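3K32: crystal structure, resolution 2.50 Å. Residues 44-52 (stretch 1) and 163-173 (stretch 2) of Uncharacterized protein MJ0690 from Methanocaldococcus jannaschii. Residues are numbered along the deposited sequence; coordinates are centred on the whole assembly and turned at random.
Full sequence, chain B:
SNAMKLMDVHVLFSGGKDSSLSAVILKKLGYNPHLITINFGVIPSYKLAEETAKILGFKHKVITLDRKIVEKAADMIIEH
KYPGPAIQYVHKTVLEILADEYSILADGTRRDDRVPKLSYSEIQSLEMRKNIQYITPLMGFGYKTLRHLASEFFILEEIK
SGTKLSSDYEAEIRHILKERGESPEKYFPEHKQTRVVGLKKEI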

# COMPACT_ATOMS: atom_id res chain seq x y z
N PRO B 44 0.26 -29.97 -8.84
CA PRO B 44 -0.80 -29.37 -8.01
C PRO B 44 -0.26 -28.53 -6.84
O PRO B 44 -0.71 -28.67 -5.71
CB PRO B 44 -1.55 -30.60 -7.49
CG PRO B 44 -0.52 -31.67 -7.46
CD PRO B 44 0.33 -31.43 -8.67
N SER B 45 0.67 -27.62 -7.14
CA SER B 45 1.29 -26.81 -6.10
C SER B 45 0.32 -25.86 -5.38
O SER B 45 0.72 -25.16 -4.45
CB SER B 45 2.48 -26.03 -6.69
OG SER B 45 2.07 -25.04 -7.62
N TYR B 46 -0.94 -25.84 -5.79
CA TYR B 46 -1.91 -24.92 -5.19
C TYR B 46 -2.52 -25.45 -3.90
O TYR B 46 -3.29 -24.76 -3.24
CB TYR B 46 -3.04 -24.64 -6.18
CG TYR B 46 -3.68 -25.90 -6.66
CD1 TYR B 46 -4.76 -26.45 -5.97
CD2 TYR B 46 -3.20 -26.56 -7.77
CE1 TYR B 46 -5.35 -27.62 -6.39
CE2 TYR B 46 -3.79 -27.73 -8.21
CZ TYR B 46 -4.86 -28.26 -7.51
OH TYR B 46 -5.44 -29.42 -7.94
N LYS B 47 -2.20 -26.68 -3.54
CA LYS B 47 -2.84 -27.29 -2.39
C LYS B 47 -2.74 -26.40 -1.12
O LYS B 47 -3.72 -26.23 -0.40
CB LYS B 47 -2.32 -28.72 -2.18
CG LYS B 47 -1.63 -28.97 -0.86
CD LYS B 47 -2.58 -29.58 0.16
CE LYS B 47 -3.12 -30.93 -0.30
NZ LYS B 47 -4.17 -31.47 0.61
N LEU B 48 -1.58 -25.81 -0.88
CA LEU B 48 -1.37 -24.98 0.30
C LEU B 48 -2.35 -23.79 0.37
O LEU B 48 -3.02 -23.56 1.38
CB LEU B 48 0.08 -24.48 0.34
CG LEU B 48 0.67 -23.86 1.62
CD1 LEU B 48 0.81 -22.34 1.50
CD2 LEU B 48 -0.13 -24.24 2.86
N ALA B 49 -2.42 -23.04 -0.72
CA ALA B 49 -3.29 -21.89 -0.79
C ALA B 49 -4.74 -22.28 -0.47
O ALA B 49 -5.47 -21.52 0.18
CB ALA B 49 -3.19 -21.25 -2.16
N GLU B 50 -5.14 -23.46 -0.92
CA GLU B 50 -6.49 -23.98 -0.68
C GLU B 50 -6.81 -24.11 0.80
O GLU B 50 -7.78 -23.52 1.29
CB GLU B 50 -6.70 -25.34 -1.35
CG GLU B 50 -7.36 -25.25 -2.71
CD GLU B 50 -7.90 -26.60 -3.19
OE1 GLU B 50 -7.08 -27.51 -3.46
OE2 GLU B 50 -9.15 -26.73 -3.30
N GLU B 51 -5.99 -24.89 1.49
CA GLU B 51 -6.14 -25.08 2.92
C GLU B 51 -6.20 -23.74 3.64
O GLU B 51 -7.02 -23.54 4.54
CB GLU B 51 -4.98 -25.93 3.45
CG GLU B 51 -4.83 -27.27 2.75
CD GLU B 51 -3.56 -28.02 3.16
OE1 GLU B 51 -2.71 -27.44 3.88
OE2 GLU B 51 -3.41 -29.21 2.77
N THR B 52 -5.34 -22.81 3.24
CA THR B 52 -5.27 -21.51 3.90
C THR B 52 -6.53 -20.68 3.73
O THR B 52 -6.96 -20.01 4.67
CB THR B 52 -4.07 -20.69 3.46
OG1 THR B 52 -2.88 -21.47 3.65
CG2 THR B 52 -3.98 -19.43 4.30
N THR B 163 9.52 -29.74 1.95
CA THR B 163 8.49 -30.73 2.27
C THR B 163 7.18 -30.33 1.61
O THR B 163 6.74 -30.94 0.63
CB THR B 163 8.29 -30.87 3.79
OG1 THR B 163 8.23 -29.58 4.41
CG2 THR B 163 9.44 -31.67 4.41
N LYS B 164 6.56 -29.28 2.14
CA LYS B 164 5.35 -28.72 1.56
C LYS B 164 5.73 -27.83 0.39
O LYS B 164 6.79 -27.20 0.39
CB LYS B 164 4.56 -27.92 2.59
CG LYS B 164 3.06 -28.19 2.58
CD LYS B 164 2.41 -27.73 1.28
CE LYS B 164 1.03 -28.36 1.11
NZ LYS B 164 0.08 -28.01 2.21
N LEU B 165 4.85 -27.78 -0.60
CA LEU B 165 5.04 -26.97 -1.79
C LEU B 165 4.32 -25.64 -1.61
O LEU B 165 3.11 -25.61 -1.34
CB LEU B 165 4.47 -27.71 -3.01
CG LEU B 165 5.07 -29.02 -3.56
CD1 LEU B 165 6.10 -28.74 -4.66
CD2 LEU B 165 5.64 -29.95 -2.48
N SER B 166 5.05 -24.54 -1.75
CA SER B 166 4.44 -23.21 -1.71
C SER B 166 3.52 -23.03 -2.92
O SER B 166 3.64 -23.77 -3.90
CB SER B 166 5.51 -22.12 -1.67
OG SER B 166 4.91 -20.85 -1.49
N SER B 167 2.60 -22.08 -2.86
CA SER B 167 1.56 -21.98 -3.89
C SER B 167 1.75 -20.82 -4.87
O SER B 167 0.81 -20.45 -5.57
CB SER B 167 0.15 -21.96 -3.29
OG SER B 167 -0.27 -23.24 -2.84
N ASP B 168 2.95 -20.25 -4.93
CA ASP B 168 3.27 -19.29 -5.98
C ASP B 168 3.93 -20.00 -7.18
O ASP B 168 4.15 -21.22 -7.14
CB ASP B 168 4.17 -18.19 -5.45
CG ASP B 168 5.26 -18.74 -4.55
OD1 ASP B 168 6.26 -19.28 -5.08
OD2 ASP B 168 5.09 -18.65 -3.31
N TYR B 169 4.25 -19.23 -8.21
CA TYR B 169 4.80 -19.74 -9.46
C TYR B 169 6.06 -20.62 -9.30
O TYR B 169 6.30 -21.55 -10.08
CB TYR B 169 5.14 -18.59 -10.39
CG TYR B 169 4.10 -17.51 -10.45
CD1 TYR B 169 2.76 -17.80 -10.70
CD2 TYR B 169 4.46 -16.19 -10.29
CE1 TYR B 169 1.82 -16.79 -10.77
CE2 TYR B 169 3.53 -15.17 -10.37
CZ TYR B 169 2.22 -15.47 -10.60
OH TYR B 169 1.32 -14.43 -10.65
N GLU B 170 6.85 -20.29 -8.29
CA GLU B 170 8.07 -21.01 -7.99
C GLU B 170 7.98 -22.54 -8.22
O GLU B 170 8.60 -23.06 -9.14
CB GLU B 170 8.48 -20.71 -6.55
CG GLU B 170 9.94 -20.42 -6.37
CD GLU B 170 10.22 -19.46 -5.22
OE1 GLU B 170 10.18 -18.22 -5.45
OE2 GLU B 170 10.48 -19.95 -4.10
N ALA B 171 7.20 -23.23 -7.40
CA ALA B 171 7.14 -24.69 -7.44
C ALA B 171 7.00 -25.23 -8.85
O ALA B 171 7.75 -26.12 -9.26
CB ALA B 171 6.02 -25.19 -6.56
N GLU B 172 6.03 -24.69 -9.59
CA GLU B 172 5.76 -25.17 -10.95
C GLU B 172 6.94 -24.86 -11.88
O GLU B 172 7.23 -25.62 -12.80
CB GLU B 172 4.43 -24.64 -11.52
CG GLU B 172 3.20 -25.23 -10.82
CD GLU B 172 1.92 -25.23 -11.67
OE1 GLU B 172 1.28 -24.16 -11.82
OE2 GLU B 172 1.53 -26.32 -12.14
N ILE B 173 7.62 -23.75 -11.61
CA ILE B 173 8.80 -23.40 -12.39
C ILE B 173 9.92 -24.35 -12.00
O ILE B 173 10.58 -24.95 -12.86
CB ILE B 173 9.22 -21.96 -12.14
CG1 ILE B 173 8.06 -21.02 -12.49
CG2 ILE B 173 10.49 -21.62 -12.93
CD1 ILE B 173 8.41 -19.55 -12.44
O HOH W 1 0.85 -26.56 -2.26

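Residues 163-173 pack against the turn at Pro44-Lys47 and the helical residues that include Leu48, Ala49 and Glu51, burying 446 Å² in total. Thr163 lies out of reach; contact begins at Lys164, whose long side chain runs across to the helix. Its NZ forms a salt bridge with Glu51 OE1 (3.3 Å), while its aliphatic part packs on neighbouring side chains, Lys164 CE lying 3.4 Å from Lys47 CG. High B values mark this lysine as poorly ordered, so the position of its side chain, and with it the bridge distance, is less certain. Leu165 contributes mainly its backbone: Leu165 O lies 3.6 Å from CB of the buried Leu48 and accepts from water 1 (O to water O, 2.6 Å). The same water donates to Ser45 O (2.6 Å) and accepts from Leu48 N (2.9 Å), linking the two stretches. Ser166 turns its CB away from stretch 1, and its OG donates to Asp168 OD2 (2.9 Å) within its own loop. Ser167, buried, is the centre of the contact. Its small side chain, chi1 m, fits where the backbones come close, with CA atoms of Tyr46 and Ser167 4.7 Å apart. Ser167 OG donates to Ser45 O (2.7 Å) and accepts from Ala49 N (3.0 Å, 159°), so one hydroxyl serves both the turn and the helix. Ala49 suits this spot: its CB lies just 3.6 Å from Ser167 CB. Asp168 points its CB away from stretch 1 and caps the following helix, its OD1 accepting a weak bond from Glu170 N (3.4 Å). Tyr169 and Glu170 make no contact across the interface. Within the helix at 169-173, Ala171 CB meets Ser45 CB at 3.6 Å, two small side chains pointing toward each other's stretch. Glu172 CG approaches Ser45 OG to 3.4 Å, adding to the cover over this buried serine, while its carboxylate is hydrogen-bonded outside both stretches.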